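Local coordinates for protein putative adhesin (Komagataella phaffii, PDB 5FX8) that is a putative cell-wall adhesin, here its N-terminal part with two cohesin-like domains, and may mediate cell-cell interaction through salt bridges and hydrogen bonds with other proteins, at residues C[21-26]-C[109-114]; C[124-129]-C[140-144]. One frame throughout, in Å; residues are numbered along the deposited sequence.

Contact 1. Residues C[21-26]-C[109-114]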
ATOM      1  N   LEU C  21      -1.170 -40.305  37.553  1.00 21.82           N
ATOM      2  CA  LEU C  21      -2.166 -40.678  38.535  1.00 19.74           C
ATOM      3  C   LEU C  21      -3.222 -41.575  37.930  1.00 23.24           C
ATOM      4  O   LEU C  21      -3.931 -42.259  38.669  1.00 22.60           O
ATOM      5  CB  LEU C  21      -2.825 -39.445  39.124  1.00 23.44           C
ATOM      6  CG  LEU C  21      -2.004 -38.524  40.011  1.00 25.69           C
ATOM      7  CD1 LEU C  21      -2.845 -37.324  40.371  1.00 27.42           C
ATOM      8  CD2 LEU C  21      -1.595 -39.261  41.248  1.00 25.90           C
ATOM      9  N   SER C  22      -3.336 -41.585  36.603  1.00 22.28           N
ATOM     10  CA  SER C  22      -4.385 -42.300  35.896  1.00 21.55           C
ATOM     11  C   SER C  22      -3.957 -43.688  35.442  1.00 21.40           C
ATOM     12  O   SER C  22      -4.759 -44.393  34.825  1.00 20.70           O
ATOM     13  CB  SER C  22      -4.840 -41.483  34.682  1.00 20.91           C
ATOM     14  OG  SER C  22      -3.845 -41.456  33.675  1.00 20.36           O
ATOM     15  N   ASP C  23      -2.735 -44.096  35.753  1.00 20.50           N
ATOM     16  CA  ASP C  23      -2.144 -45.298  35.208  1.00 21.60           C
ATOM     17  C   ASP C  23      -2.669 -46.561  35.880  1.00 21.65           C
ATOM     18  O   ASP C  23      -3.145 -46.545  37.018  1.00 23.52           O
ATOM     19  CB  ASP C  23      -0.637 -45.238  35.353  1.00 20.52           C
ATOM     20  CG  ASP C  23      -0.014 -44.298  34.377  1.00 26.44           C
ATOM     21  OD1 ASP C  23      -0.730 -43.850  33.450  1.00 27.20           O
ATOM     22  OD2 ASP C  23       1.193 -44.034  34.516  1.00 29.05           O
ATOM     23  N   TRP C  24      -2.591 -47.662  35.135  1.00 20.92           N
ATOM     24  CA  TRP C  24      -2.644 -48.994  35.712  1.00 19.28           C
ATOM     25  C   TRP C  24      -1.291 -49.303  36.336  1.00 21.30           C
ATOM     26  O   TRP C  24      -0.254 -49.172  35.678  1.00 18.67           O
ATOM     27  CB  TRP C  24      -2.959 -50.052  34.656  1.00 16.97           C
ATOM     28  CG  TRP C  24      -4.317 -50.032  34.074  1.00 18.92           C
ATOM     29  CD1 TRP C  24      -4.675 -49.549  32.854  1.00 19.74           C
ATOM     30  CD2 TRP C  24      -5.511 -50.566  34.655  1.00 20.66           C
ATOM     31  NE1 TRP C  24      -6.021 -49.716  32.649  1.00 18.47           N
ATOM     32  CE2 TRP C  24      -6.555 -50.346  33.739  1.00 20.11           C
ATOM     33  CE3 TRP C  24      -5.804 -51.185  35.871  1.00 19.56           C
ATOM     34  CZ2 TRP C  24      -7.861 -50.726  34.003  1.00 19.01           C
ATOM     35  CZ3 TRP C  24      -7.098 -51.556  36.132  1.00 16.34           C
ATOM     36  CH2 TRP C  24      -8.108 -51.329  35.209  1.00 18.34           C
ATOM     37  N   PHE C  25      -1.311 -49.716  37.605  1.00 21.40           N
ATOM     38  CA  PHE C  25      -0.128 -50.105  38.356  1.00 19.54           C
ATOM     39  C   PHE C  25      -0.057 -51.619  38.452  1.00 21.46           C
ATOM     40  O   PHE C  25      -0.931 -52.248  39.052  1.00 23.10           O
ATOM     41  CB  PHE C  25      -0.160 -49.504  39.751  1.00 21.17           C
ATOM     42  CG  PHE C  25      -0.040 -48.025  39.764  1.00 27.44           C
ATOM     43  CD1 PHE C  25      -1.142 -47.224  39.536  1.00 22.42           C
ATOM     44  CD2 PHE C  25       1.187 -47.425  40.007  1.00 24.10           C
ATOM     45  CE1 PHE C  25      -1.017 -45.851  39.552  1.00 24.33           C
ATOM     46  CE2 PHE C  25       1.304 -46.049  40.025  1.00 24.90           C
ATOM     47  CZ  PHE C  25       0.202 -45.263  39.800  1.00 21.70           C
ATOM     48  N   VAL C  26       0.985 -52.193  37.863  1.00 21.81           N
ATOM     49  CA  VAL C  26       1.258 -53.622  37.944  1.00 18.16           C
ATOM     50  C   VAL C  26       1.791 -53.918  39.340  1.00 21.61           C
ATOM     51  O   VAL C  26       2.933 -53.577  39.653  1.00 25.89           O
ATOM     52  CB  VAL C  26       2.269 -54.025  36.870  1.00 18.55           C
ATOM     53  CG1 VAL C  26       2.556 -55.494  36.907  1.00 20.27           C
ATOM     54  CG2 VAL C  26       1.745 -53.630  35.542  1.00 19.46           C
ATOM     55  N   PHE C 109       0.741 -61.159  39.569  1.00 18.88           N
ATOM     56  CA  PHE C 109       0.527 -59.727  39.484  1.00 17.08           C
ATOM     57  C   PHE C 109      -0.931 -59.421  39.199  1.00 17.16           C
ATOM     58  O   PHE C 109      -1.660 -60.223  38.614  1.00 18.48           O
ATOM     59  CB  PHE C 109       1.430 -59.082  38.432  1.00 18.59           C
ATOM     60  CG  PHE C 109       1.015 -59.328  37.022  1.00 17.63           C
ATOM     61  CD1 PHE C 109       0.073 -58.526  36.414  1.00 15.88           C
ATOM     62  CD2 PHE C 109       1.627 -60.316  36.280  1.00 18.95           C
ATOM     63  CE1 PHE C 109      -0.295 -58.741  35.128  1.00 17.72           C
ATOM     64  CE2 PHE C 109       1.266 -60.525  34.981  1.00 18.36           C
ATOM     65  CZ  PHE C 109       0.305 -59.735  34.406  1.00 18.01           C
ATOM     66  N   PHE C 110      -1.348 -58.259  39.650  1.00 16.68           N
ATOM     67  CA  PHE C 110      -2.621 -57.678  39.290  1.00 16.44           C
ATOM     68  C   PHE C 110      -2.398 -56.229  38.885  1.00 16.88           C
ATOM     69  O   PHE C 110      -1.432 -55.597  39.315  1.00 17.54           O
ATOM     70  CB  PHE C 110      -3.604 -57.726  40.437  1.00 15.09           C
ATOM     71  CG  PHE C 110      -3.935 -59.094  40.900  1.00 17.50           C
ATOM     72  CD1 PHE C 110      -4.940 -59.822  40.285  1.00 20.43           C
ATOM     73  CD2 PHE C 110      -3.276 -59.650  41.981  1.00 17.43           C
ATOM     74  CE1 PHE C 110      -5.279 -61.091  40.743  1.00 21.05           C
ATOM     75  CE2 PHE C 110      -3.604 -60.914  42.439  1.00 17.38           C
ATOM     76  CZ  PHE C 110      -4.601 -61.635  41.818  1.00 18.42           C
ATOM     77  N   THR C 111      -3.294 -55.707  38.045  1.00 18.02           N
ATOM     78  CA  THR C 111      -3.252 -54.311  37.639  1.00 17.74           C
ATOM     79  C   THR C 111      -4.291 -53.546  38.448  1.00 18.02           C
ATOM     80  O   THR C 111      -5.484 -53.845  38.392  1.00 13.93           O
ATOM     81  CB  THR C 111      -3.480 -54.130  36.133  1.00 16.20           C
ATOM     82  OG1 THR C 111      -4.795 -54.558  35.776  1.00 17.68           O
ATOM     83  CG2 THR C 111      -2.482 -54.908  35.333  1.00 14.26           C
ATOM     84  N   LEU C 112      -3.832 -52.553  39.186  1.00 22.63           N
ATOM     85  CA  LEU C 112      -4.693 -51.746  40.029  1.00 20.66           C
ATOM     86  C   LEU C 112      -4.650 -50.299  39.559  1.00 21.06           C
ATOM     87  O   LEU C 112      -3.723 -49.874  38.870  1.00 20.50           O
ATOM     88  CB  LEU C 112      -4.260 -51.836  41.499  1.00 18.72           C
ATOM     89  CG  LEU C 112      -4.090 -53.254  42.025  1.00 18.19           C
ATOM     90  CD1 LEU C 112      -3.656 -53.258  43.462  1.00 20.86           C
ATOM     91  CD2 LEU C 112      -5.389 -53.956  41.916  1.00 20.49           C
ATOM     92  N   LYS C 113      -5.674 -49.550  39.929  1.00 21.82           N
ATOM     93  CA  LYS C 113      -5.731 -48.112  39.738  1.00 18.68           C
ATOM     94  C   LYS C 113      -5.633 -47.415  41.087  1.00 23.47           C
ATOM     95  O   LYS C 113      -5.954 -47.986  42.131  1.00 25.81           O
ATOM     96  CB  LYS C 113      -7.031 -47.701  39.053  1.00 18.87           C
ATOM     97  CG  LYS C 113      -7.180 -48.147  37.623  1.00 20.84           C
ATOM     98  CD  LYS C 113      -6.104 -47.561  36.721  1.00 25.74           C
ATOM     99  CE  LYS C 113      -6.603 -47.393  35.289  1.00 26.03           C
ATOM    100  NZ  LYS C 113      -7.731 -46.398  35.204  1.00 33.96           N
ATOM    101  N   LEU C 114      -5.201 -46.162  41.068  1.00 23.67           N
ATOM    102  CA  LEU C 114      -5.230 -45.367  42.282  1.00 22.82           C
ATOM    103  C   LEU C 114      -6.656 -44.929  42.573  1.00 25.61           C
ATOM    104  O   LEU C 114      -7.412 -44.610  41.661  1.00 30.41           O
ATOM    105  CB  LEU C 114      -4.318 -44.155  42.146  1.00 26.33           C
ATOM    106  CG  LEU C 114      -2.818 -44.440  42.250  1.00 24.58           C
ATOM    107  CD1 LEU C 114      -2.046 -43.257  41.759  1.00 23.65           C
ATOM    108  CD2 LEU C 114      -2.440 -44.744  43.680  1.00 25.39           C
TER
HETATM  109  O   HOH W   1      -4.727 -44.761  38.669  1.00 19.81           O
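Lys-113 and Trp-24 lose the most surface to each other's segments, and their side chains explain why. Lys-113 folds back with chi1 and chi2 both m and chi4 p. This lays CE over the face of the indole, 3.4 Å from the centroid of the five-membered ring, a CH-pi contact. NZ follows at 4.6 Å from the same centroid, a cation-pi interaction. Trp-24, chi1 m, also meets Arg-308 in a second cation-pi contact. Its CE3 comes 3.5 Å from OG1 of Thr-111, whose hydroxyl is hydrogen-bonded to the backbone N of Arg-308.

Phe-25, also chi1 m, points to the same face as Leu-112. Its CE1 packs 3.5 Å from CG of Leu-114. Leu-21 CD2 reaches Leu-114 CD1 at 4.1 Å. Val-26, chi1 t, lies with Thr-111 on the opposite face, where its CG1 is 3.9 Å from Phe-109 CD1.

Phe-25 and Leu-112 form the hydrogen-bonded pair. Phe-25 N donates to Leu-112 O at 2.7 Å, and Leu-112 N to Phe-25 O at 2.9 Å. Val-26 and Thr-111 form the non-hydrogen-bonded pair, CA-CA 4.6 Å. Toward Leu-21 the loop swings away (Leu-21 CA to Leu-114 CA 6.7 Å). One water bridges the gap, accepting from Leu-114 N (2.8 Å) and donating to Leu-21 O (2.6 Å) and Asp-23 O (2.9 Å).

This is antiparallel pairing of strands 25-31 and 101-114 in the large sheet of the first cohesin-like domain.

Contact 2. Residues C[124-129]-C[140-144]; sequences PGQHTF and PSVDL
Phe-129, Leu-144 and Pro-140 bury the most surface here, at the ends of a short antiparallel ladder. The axes of 126-128 and 141-144 approach to 4.5 Å, with N-to-C directions at 146°. In register are Gly-125 with Leu-144 (CA-CA 4.2 Å), Gln-126 with Asp-143 (4.0 Å), His-127 with Val-142 (5.4 Å) and Thr-128 with Ser-141 (4.2 Å).

At one end Phe-129 N donates to Pro-140 O at 3.0 Å. Phe-129 has chi1 m, and its CE2 lies 4.0 Å from CB of Val-142. Both Phe-129 and Pro-140 rest on Val-9 of strand 4-11.

The two segments belong to the beta hairpin of strands 126-132 and 137-144. Its central hydrogen-bonded pair is His-127 (phi/psi -138/133) with Val-142 (-139/140), both extended: His-127 N to Val-142 O is 2.7 Å, Val-142 N to His-127 O 2.9 Å. Their side chains share one face. The non-hydrogen-bonded pairs Gln-126/Asp-143 and Thr-128/Ser-141 occupy the other. His-127 has chi1 t, and its NE2 is hydrogen-bonded to OE2 of Glu-53.

At the far end Leu-144 N donates to Gly-125 O at 2.7 Å. Leu-144, chi1 m and chi2 t, brings CD1 4.1 Å from His-127 CB. A cis peptide joins Pro-124 to Gly-125, which has phi/psi -127/-69. An ideal CB on Gly-125 would clash at 2.2 Å with Asp-143 OD1.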
ATOM      1  N   PRO C 124       2.697 -34.388  43.439  1.00 41.20           N
ATOM      2  CA  PRO C 124       3.909 -35.045  42.944  1.00 39.02           C
ATOM      3  C   PRO C 124       4.952 -35.009  44.036  1.00 41.12           C
ATOM      4  O   PRO C 124       4.877 -34.105  44.855  1.00 58.77           O
ATOM      5  CB  PRO C 124       4.329 -34.184  41.748  1.00 38.43           C
ATOM      6  CG  PRO C 124       3.164 -33.307  41.453  1.00 37.32           C
ATOM      7  CD  PRO C 124       2.428 -33.125  42.737  1.00 39.34           C
ATOM      8  N   GLY C 125       5.888 -35.945  44.077  1.00 38.70           N
ATOM      9  CA  GLY C 125       5.958 -37.038  43.137  1.00 40.67           C
ATOM     10  C   GLY C 125       6.038 -38.383  43.839  1.00 42.15           C
ATOM     11  O   GLY C 125       5.077 -39.155  43.797  1.00 35.76           O
ATOM     12  N   GLN C 126       7.168 -38.638  44.500  1.00 35.96           N
ATOM     13  CA  GLN C 126       7.448 -39.946  45.067  1.00 33.09           C
ATOM     14  C   GLN C 126       6.403 -40.351  46.092  1.00 35.69           C
ATOM     15  O   GLN C 126       6.082 -39.590  47.008  1.00 33.49           O
ATOM     16  CB  GLN C 126       8.822 -39.957  45.707  1.00 34.80           C
ATOM     17  CG  GLN C 126       8.979 -41.025  46.749  1.00 35.19           C
ATOM     18  CD  GLN C 126      10.315 -41.702  46.666  1.00 35.40           C
ATOM     19  OE1 GLN C 126      11.016 -41.569  45.671  1.00 36.10           O
ATOM     20  NE2 GLN C 126      10.675 -42.444  47.707  1.00 33.42           N
ATOM     21  N   HIS C 127       5.880 -41.568  45.930  1.00 39.70           N
ATOM     22  CA  HIS C 127       4.898 -42.162  46.822  1.00 30.76           C
ATOM     23  C   HIS C 127       5.276 -43.610  47.042  1.00 29.84           C
ATOM     24  O   HIS C 127       5.586 -44.314  46.079  1.00 31.20           O
ATOM     25  CB  HIS C 127       3.508 -42.084  46.221  1.00 31.07           C
ATOM     26  CG  HIS C 127       2.448 -42.681  47.079  1.00 30.89           C
ATOM     27  ND1 HIS C 127       1.927 -42.029  48.173  1.00 31.23           N
ATOM     28  CD2 HIS C 127       1.793 -43.861  46.993  1.00 30.67           C
ATOM     29  CE1 HIS C 127       0.993 -42.779  48.726  1.00 30.78           C
ATOM     30  NE2 HIS C 127       0.895 -43.899  48.032  1.00 34.58           N
ATOM     31  N   THR C 128       5.264 -44.058  48.290  1.00 32.31           N
ATOM     32  CA  THR C 128       5.560 -45.448  48.606  1.00 30.41           C
ATOM     33  C   THR C 128       4.282 -46.157  49.009  1.00 29.64           C
ATOM     34  O   THR C 128       3.422 -45.573  49.670  1.00 26.74           O
ATOM     35  CB  THR C 128       6.565 -45.574  49.735  1.00 30.11           C
ATOM     36  OG1 THR C 128       5.867 -45.408  50.973  1.00 38.82           O
ATOM     37  CG2 THR C 128       7.651 -44.528  49.603  1.00 30.67           C
ATOM     38  N   PHE C 129       4.157 -47.411  48.594  1.00 31.15           N
ATOM     39  CA  PHE C 129       2.998 -48.232  48.921  1.00 28.74           C
ATOM     40  C   PHE C 129       3.428 -49.242  49.963  1.00 27.68           C
ATOM     41  O   PHE C 129       4.447 -49.908  49.788  1.00 27.68           O
ATOM     42  CB  PHE C 129       2.457 -48.975  47.698  1.00 28.00           C
ATOM     43  CG  PHE C 129       2.151 -48.114  46.519  1.00 26.29           C
ATOM     44  CD1 PHE C 129       0.944 -47.457  46.426  1.00 27.45           C
ATOM     45  CD2 PHE C 129       3.040 -48.013  45.480  1.00 25.76           C
ATOM     46  CE1 PHE C 129       0.651 -46.706  45.342  1.00 25.84           C
ATOM     47  CE2 PHE C 129       2.747 -47.261  44.395  1.00 26.31           C
ATOM     48  CZ  PHE C 129       1.554 -46.609  44.324  1.00 27.00           C
ATOM     49  N   PRO C 140       7.574 -50.720  48.095  1.00 29.50           N
ATOM     50  CA  PRO C 140       8.015 -50.203  46.798  1.00 26.37           C
ATOM     51  C   PRO C 140       7.603 -48.756  46.613  1.00 27.48           C
ATOM     52  O   PRO C 140       6.647 -48.261  47.212  1.00 25.49           O
ATOM     53  CB  PRO C 140       7.298 -51.104  45.796  1.00 25.85           C
ATOM     54  CG  PRO C 140       6.092 -51.551  46.525  1.00 24.83           C
ATOM     55  CD  PRO C 140       6.531 -51.746  47.940  1.00 26.03           C
ATOM     56  N   SER C 141       8.330 -48.082  45.733  1.00 29.44           N
ATOM     57  CA  SER C 141       8.159 -46.653  45.544  1.00 29.34           C
ATOM     58  C   SER C 141       7.915 -46.321  44.082  1.00 28.03           C
ATOM     59  O   SER C 141       8.489 -46.943  43.190  1.00 28.82           O
ATOM     60  CB  SER C 141       9.375 -45.908  46.054  1.00 31.03           C
ATOM     61  OG  SER C 141       8.965 -44.721  46.687  1.00 38.35           O
ATOM     62  N   VAL C 142       7.071 -45.321  43.851  1.00 30.71           N
ATOM     63  CA  VAL C 142       6.738 -44.840  42.516  1.00 31.41           C
ATOM     64  C   VAL C 142       6.679 -43.312  42.522  1.00 32.08           C
ATOM     65  O   VAL C 142       6.162 -42.702  43.462  1.00 32.86           O
ATOM     66  CB  VAL C 142       5.406 -45.461  42.052  1.00 33.11           C
ATOM     67  CG1 VAL C 142       4.692 -44.560  41.081  1.00 30.35           C
ATOM     68  CG2 VAL C 142       5.674 -46.802  41.419  1.00 30.24           C
ATOM     69  N   ASP C 143       7.192 -42.691  41.462  1.00 33.91           N
ATOM     70  CA  ASP C 143       7.158 -41.238  41.307  1.00 35.30           C
ATOM     71  C   ASP C 143       5.908 -40.807  40.543  1.00 33.07           C
ATOM     72  O   ASP C 143       5.751 -41.147  39.366  1.00 32.79           O
ATOM     73  CB  ASP C 143       8.411 -40.760  40.575  1.00 39.61           C
ATOM     74  CG  ASP C 143       8.651 -39.272  40.733  1.00 42.70           C
ATOM     75  OD1 ASP C 143       8.279 -38.712  41.785  1.00 47.51           O
ATOM     76  OD2 ASP C 143       9.240 -38.668  39.816  1.00 40.68           O
ATOM     77  N   LEU C 144       5.033 -40.042  41.201  1.00 33.02           N
ATOM     78  CA  LEU C 144       3.793 -39.570  40.587  1.00 31.81           C
ATOM     79  C   LEU C 144       4.091 -38.283  39.830  1.00 35.15           C
ATOM     80  O   LEU C 144       4.114 -37.188  40.392  1.00 36.13           O
ATOM     81  CB  LEU C 144       2.699 -39.385  41.629  1.00 31.08           C
ATOM     82  CG  LEU C 144       2.296 -40.672  42.362  1.00 30.93           C
ATOM     83  CD1 LEU C 144       1.168 -40.416  43.322  1.00 29.83           C
ATOM     84  CD2 LEU C 144       1.931 -41.816  41.426  1.00 27.69           C
TER

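How the contacts relate
The two contacts follow in series along the chain, contact 1 closing before contact 2 opens. Their centres are 13 Å apart. Contact 1 lies in the large mixed sheet, between strands 25-31 and 101-114. Contact 2 lies in a separate three-stranded sheet, where strand 18-19 runs parallel to strand 137-144. Strand 18-19 leads through Tyr-20 into 21-26. The two contacts touch through apolar side chains. Leu-21, from the loop before strand 25-31, packs its CD2 3.6 Å from Leu-144 CD1. Phe-25 CE2 lies 3.8 Å from Val-142 CG1. Leu-114 CD2 is 4.0 Å from Phe-129 CE1. The hairpin thus packs against the large sheet through a shared hydrophobic layer.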